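Long-range contact in sialidase B (Streptococcus pneumoniae TIGR4, PDB 4XJA), which hydrolyses alpha-(2->3)-, alpha-(2->6)- and alpha-(2->8)-glycosidic linkages of terminal sialic acids in oligosaccharides, glycoproteins and glycolipids: residues Y613-I618 with Y633-R638. The protein carries 1 engineered substitution. Sequence-based numbering, arbitrary orientation.
Sequences YAYSAI and YDSWSR. With SFJ ((2R,3R,4R,5R,6R)-5-acetamido-2,3-difluoro-4-hydroxy-6-[(1R,2R)-1,2,3-trihydroxypropyl]tetrahydro-2H-pyran-2-carboxylic acid), chain F.
The Tyr-615 ring is approached obliquely by Ser-635 OG, 4.3 Å from its CD1, and by O1B of the ligand SFJ, whose carboxylate lies against side chains of both segments. Trp-636 offers an edge in its ring plane, with CZ3 3.8 Å from ligand O1A. The phenol oxygen reaches the same group, Tyr-615 OH sitting 3.0 Å from SFJ C1. Arg-207, Arg-519 and Arg-581, substrate-binding by similarity and the arginine triad familiar in sialidases, hydrogen-bond SFJ. Further back, the Tyr-633 ring has the backbone N of Ser-635 over one face, offset toward the rim.

Direct contact between the two segments rests on Ala-614, whose methyl points into the 633-638 loop. Its CB is only 3.1 Å from Ser-635 OG, a tight fit, and 3.6 Å from Tyr-633 O. Chi1 of 60° sets Ser-635 OG against that methyl, where Glu-631 OE1 and Arg-581 NH1 also bond it. No hydrogen bond spans the segments; Glu-631 OE1 links them instead, bonding Tyr-615 N as well. Arg-581 N bonds Asp-634 OD2. The other oxygen, Asp-634 OD1, closes an Asx turn onto Trp-636 N (2.9 Å) and also takes Ser-637 N from above the carboxylate plane, which shapes the turn that carries the indole.

The contact lies in the active site of a GH33 sialidase beta-propeller, beside Tyr-615, the probable nucleophile, whose OH is hydrogen-bonded to Glu-503, the predicted catalytic partner. Tyr-615 OH stands 3.3 Å from SFJ C2. Fluorine is still modelled on C2, consistent with an unreacted complex in which Tyr-615 OH lies roughly where attack on the anomeric carbon would come from.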
ATOM      1  N   TYR A 613      -2.907  -7.961  -6.761  1.00 14.91           N
ATOM      2  CA  TYR A 613      -3.049  -8.212  -5.331  1.00 15.63           C
ATOM      3  C   TYR A 613      -1.651  -8.379  -4.771  1.00 16.10           C
ATOM      4  O   TYR A 613      -0.914  -9.282  -5.193  1.00 14.81           O
ATOM      5  CB  TYR A 613      -3.861  -9.488  -5.097  1.00 13.88           C
ATOM      6  CG  TYR A 613      -4.300  -9.724  -3.658  1.00 15.78           C
ATOM      7  CD1 TYR A 613      -3.492 -10.419  -2.756  1.00 15.36           C
ATOM      8  CD2 TYR A 613      -5.541  -9.287  -3.215  1.00 16.33           C
ATOM      9  CE1 TYR A 613      -3.919 -10.656  -1.432  1.00 15.68           C
ATOM     10  CE2 TYR A 613      -5.961  -9.504  -1.908  1.00 14.25           C
ATOM     11  CZ  TYR A 613      -5.158 -10.186  -1.027  1.00 15.82           C
ATOM     12  OH  TYR A 613      -5.619 -10.397   0.264  1.00 16.09           O
ATOM     13  N   ALA A 614      -1.254  -7.508  -3.846  1.00 14.81           N
ATOM     14  CA  ALA A 614       0.104  -7.590  -3.310  1.00 13.27           C
ATOM     15  C   ALA A 614       0.135  -7.765  -1.798  1.00 12.60           C
ATOM     16  O   ALA A 614      -0.315  -8.792  -1.282  1.00 13.35           O
ATOM     17  CB  ALA A 614       0.950  -6.396  -3.756  1.00 14.35           C
ATOM     18  N   TYR A 615       0.678  -6.788  -1.082  1.00 14.63           N
ATOM     19  CA  TYR A 615       0.737  -6.897   0.373  1.00 15.17           C
ATOM     20  C   TYR A 615      -0.679  -6.839   0.929  1.00 16.64           C
ATOM     21  O   TYR A 615      -1.550  -6.174   0.364  1.00 12.47           O
ATOM     22  CB  TYR A 615       1.567  -5.772   0.974  1.00 13.18           C
ATOM     23  CG  TYR A 615       3.071  -5.984   0.940  1.00 17.51           C
ATOM     24  CD1 TYR A 615       3.721  -6.409  -0.220  1.00 17.57           C
ATOM     25  CD2 TYR A 615       3.850  -5.700   2.054  1.00 15.04           C
ATOM     26  CE1 TYR A 615       5.121  -6.571  -0.249  1.00 16.22           C
ATOM     27  CE2 TYR A 615       5.232  -5.852   2.030  1.00 16.98           C
ATOM     28  CZ  TYR A 615       5.861  -6.279   0.884  1.00 19.35           C
ATOM     29  OH  TYR A 615       7.238  -6.416   0.893  1.00 15.17           O
ATOM     30  N   SER A 616      -0.912  -7.526   2.044  1.00 14.00           N
ATOM     31  CA  SER A 616      -2.263  -7.632   2.578  1.00 14.36           C
ATOM     32  C   SER A 616      -2.251  -7.764   4.087  1.00 13.66           C
ATOM     33  O   SER A 616      -1.233  -8.115   4.688  1.00 14.07           O
ATOM     34  CB  SER A 616      -2.966  -8.844   1.975  1.00 15.64           C
ATOM     35  OG  SER A 616      -2.297 -10.047   2.328  1.00 16.06           O
ATOM     36  N   ALA A 617      -3.406  -7.489   4.682  1.00 12.44           N
ATOM     37  CA  ALA A 617      -3.621  -7.603   6.111  1.00 13.36           C
ATOM     38  C   ALA A 617      -4.950  -8.304   6.292  1.00 14.44           C
ATOM     39  O   ALA A 617      -5.920  -7.968   5.630  1.00 14.06           O
ATOM     40  CB  ALA A 617      -3.696  -6.220   6.727  1.00 11.02           C
ATOM     41  N   ILE A 618      -5.012  -9.266   7.200  1.00 14.58           N
ATOM     42  CA  ILE A 618      -6.290  -9.881   7.501  1.00 15.76           C
ATOM     43  C   ILE A 618      -6.486  -9.973   8.991  1.00 14.20           C
ATOM     44  O   ILE A 618      -5.526 -10.139   9.755  1.00 14.62           O
ATOM     45  CB  ILE A 618      -6.434 -11.280   6.899  1.00 13.68           C
ATOM     46  CG1 ILE A 618      -5.257 -12.159   7.295  1.00 15.74           C
ATOM     47  CG2 ILE A 618      -6.563 -11.209   5.358  1.00 18.63           C
ATOM     48  CD1 ILE A 618      -5.393 -13.555   6.750  1.00 20.31           C
ATOM     49  N   TYR A 633      -3.117  -3.908  -6.489  1.00 15.10           N
ATOM     50  CA  TYR A 633      -2.330  -3.632  -7.690  1.00 18.05           C
ATOM     51  C   TYR A 633      -1.028  -4.396  -7.595  1.00 14.16           C
ATOM     52  O   TYR A 633      -0.714  -4.955  -6.554  1.00 13.46           O
ATOM     53  CB  TYR A 633      -2.069  -2.125  -7.839  1.00 15.13           C
ATOM     54  CG  TYR A 633      -0.953  -1.558  -6.988  1.00 14.38           C
ATOM     55  CD1 TYR A 633      -1.037  -1.538  -5.604  1.00 16.10           C
ATOM     56  CD2 TYR A 633       0.183  -1.017  -7.583  1.00 12.99           C
ATOM     57  CE1 TYR A 633       0.004  -1.016  -4.831  1.00 13.43           C
ATOM     58  CE2 TYR A 633       1.205  -0.486  -6.832  1.00 17.33           C
ATOM     59  CZ  TYR A 633       1.110  -0.481  -5.460  1.00 18.44           C
ATOM     60  OH  TYR A 633       2.136   0.061  -4.729  1.00 16.45           O
ATOM     61  N   ASP A 634      -0.274  -4.440  -8.680  1.00 11.85           N
ATOM     62  CA  ASP A 634       1.011  -5.119  -8.610  1.00 18.64           C
ATOM     63  C   ASP A 634       2.052  -4.126  -8.094  1.00 18.81           C
ATOM     64  O   ASP A 634       2.550  -3.279  -8.848  1.00 16.38           O
ATOM     65  CB  ASP A 634       1.408  -5.670  -9.976  1.00 15.63           C
ATOM     66  CG  ASP A 634       2.604  -6.608  -9.901  1.00 15.53           C
ATOM     67  OD1 ASP A 634       3.551  -6.318  -9.141  1.00 15.77           O
ATOM     68  OD2 ASP A 634       2.602  -7.641 -10.602  1.00 18.38           O
ATOM     69  N   SER A 635       2.375  -4.217  -6.806  1.00 14.85           N
ATOM     70  CA  SER A 635       3.332  -3.281  -6.204  1.00 15.98           C
ATOM     71  C   SER A 635       4.793  -3.607  -6.531  1.00 15.84           C
ATOM     72  O   SER A 635       5.710  -2.922  -6.057  1.00 16.46           O
ATOM     73  CB  SER A 635       3.119  -3.169  -4.690  1.00 16.83           C
ATOM     74  OG  SER A 635       3.295  -4.424  -4.059  1.00 15.95           O
ATOM     75  N   TRP A 636       5.021  -4.639  -7.340  1.00 15.98           N
ATOM     76  CA  TRP A 636       6.371  -4.916  -7.840  1.00 14.02           C
ATOM     77  C   TRP A 636       6.577  -4.306  -9.216  1.00 15.28           C
ATOM     78  O   TRP A 636       7.650  -3.781  -9.518  1.00 15.75           O
ATOM     79  CB  TRP A 636       6.613  -6.424  -7.941  1.00 14.05           C
ATOM     80  CG  TRP A 636       8.053  -6.792  -8.220  1.00 16.28           C
ATOM     81  CD1 TRP A 636       8.617  -7.070  -9.445  1.00 19.88           C
ATOM     82  CD2 TRP A 636       9.098  -6.921  -7.255  1.00 18.60           C
ATOM     83  NE1 TRP A 636       9.952  -7.369  -9.287  1.00 18.44           N
ATOM     84  CE2 TRP A 636      10.275  -7.288  -7.960  1.00 17.77           C
ATOM     85  CE3 TRP A 636       9.166  -6.771  -5.864  1.00 18.70           C
ATOM     86  CZ2 TRP A 636      11.491  -7.504  -7.313  1.00 20.64           C
ATOM     87  CZ3 TRP A 636      10.377  -6.988  -5.224  1.00 18.07           C
ATOM     88  CH2 TRP A 636      11.526  -7.345  -5.949  1.00 18.79           C
ATOM     89  N   SER A 637       5.541  -4.405 -10.050  1.00 15.70           N
ATOM     90  CA  SER A 637       5.587  -3.938 -11.440  1.00 19.07           C
ATOM     91  C   SER A 637       6.062  -2.500 -11.564  1.00 18.18           C
ATOM     92  O   SER A 637       5.573  -1.608 -10.857  1.00 13.99           O
ATOM     93  CB  SER A 637       4.209  -4.066 -12.098  1.00 19.10           C
ATOM     94  OG  SER A 637       4.204  -3.521 -13.414  1.00 16.39           O
ATOM     95  N   ARG A 638       7.009  -2.273 -12.473  1.00 13.69           N
ATOM     96  CA  ARG A 638       7.478  -0.916 -12.739  1.00 15.56           C
ATOM     97  C   ARG A 638       6.493  -0.180 -13.647  1.00 13.37           C
ATOM     98  O   ARG A 638       6.685   0.994 -13.966  1.00 15.67           O
ATOM     99  CB  ARG A 638       8.890  -0.931 -13.358  1.00 18.97           C
ATOM    100  CG  ARG A 638       9.903  -1.743 -12.555  1.00 21.41           C
ATOM    101  CD  ARG A 638       9.949  -1.306 -11.087  1.00 22.61           C
ATOM    102  NE  ARG A 638      10.892  -0.211 -10.901  1.00 43.53           N
ATOM    103  CZ  ARG A 638      11.104   0.416  -9.746  1.00 47.06           C
ATOM    104  NH1 ARG A 638      10.433   0.053  -8.657  1.00 28.39           N
ATOM    105  NH2 ARG A 638      11.994   1.405  -9.688  1.00 41.76           N
TER
HETATM  106  C11 SFJ F 705      12.501  -1.995   4.560  1.00 19.07           C
HETATM  107  C9  SFJ F 705      13.732  -5.117  -0.768  0.78 38.41           C
HETATM  108  C10 SFJ F 705      12.002  -2.109   3.119  0.56 22.64           C
HETATM  109  C1  SFJ F 705       8.344  -5.175  -1.635  0.93 19.17           C
HETATM  110  C7  SFJ F 705      12.041  -3.559  -0.112  0.35 28.38           C
HETATM  111  C4  SFJ F 705       8.704  -3.034   1.683  1.00 18.51           C
HETATM  112  C3  SFJ F 705       8.111  -3.262   0.235  0.80 19.57           C
HETATM  113  C5  SFJ F 705      10.245  -2.926   1.602  1.00 18.64           C
HETATM  114  C6  SFJ F 705      10.875  -4.079   0.832  0.90 21.64           C
HETATM  115  C2  SFJ F 705       9.124  -4.212  -0.686  0.31 21.18           C
HETATM  116  N5  SFJ F 705      10.862  -2.803   2.912  0.96 19.18           N
HETATM  117  O10 SFJ F 705      12.605  -1.548   2.238  0.93 23.64           O
HETATM  118  O9  SFJ F 705      14.654  -4.112  -0.482  0.40 41.93           O
HETATM  119  O1A SFJ F 705       8.819  -6.299  -1.836  1.00 19.09           O
HETATM  120  O8  SFJ F 705      11.661  -5.454  -1.697  0.64 38.88           O
HETATM  121  O7  SFJ F 705      11.940  -2.229  -0.639  0.32 29.96           O
HETATM  122  O4  SFJ F 705       8.160  -1.985   2.356  0.95 18.53           O
HETATM  123  O6  SFJ F 705       9.955  -4.887   0.172  0.84 22.42           O
HETATM  124  FAI SFJ F 705       7.956  -2.304  -0.199  0.66 21.14           F
HETATM  125  FAJ SFJ F 705       9.810  -3.636  -1.563  0.55 26.85           F
HETATM  126  O1B SFJ F 705       7.361  -4.649  -2.159  0.96 20.09           O
HETATM  127  C8  SFJ F 705      12.537  -4.455  -1.291  0.88 32.89           C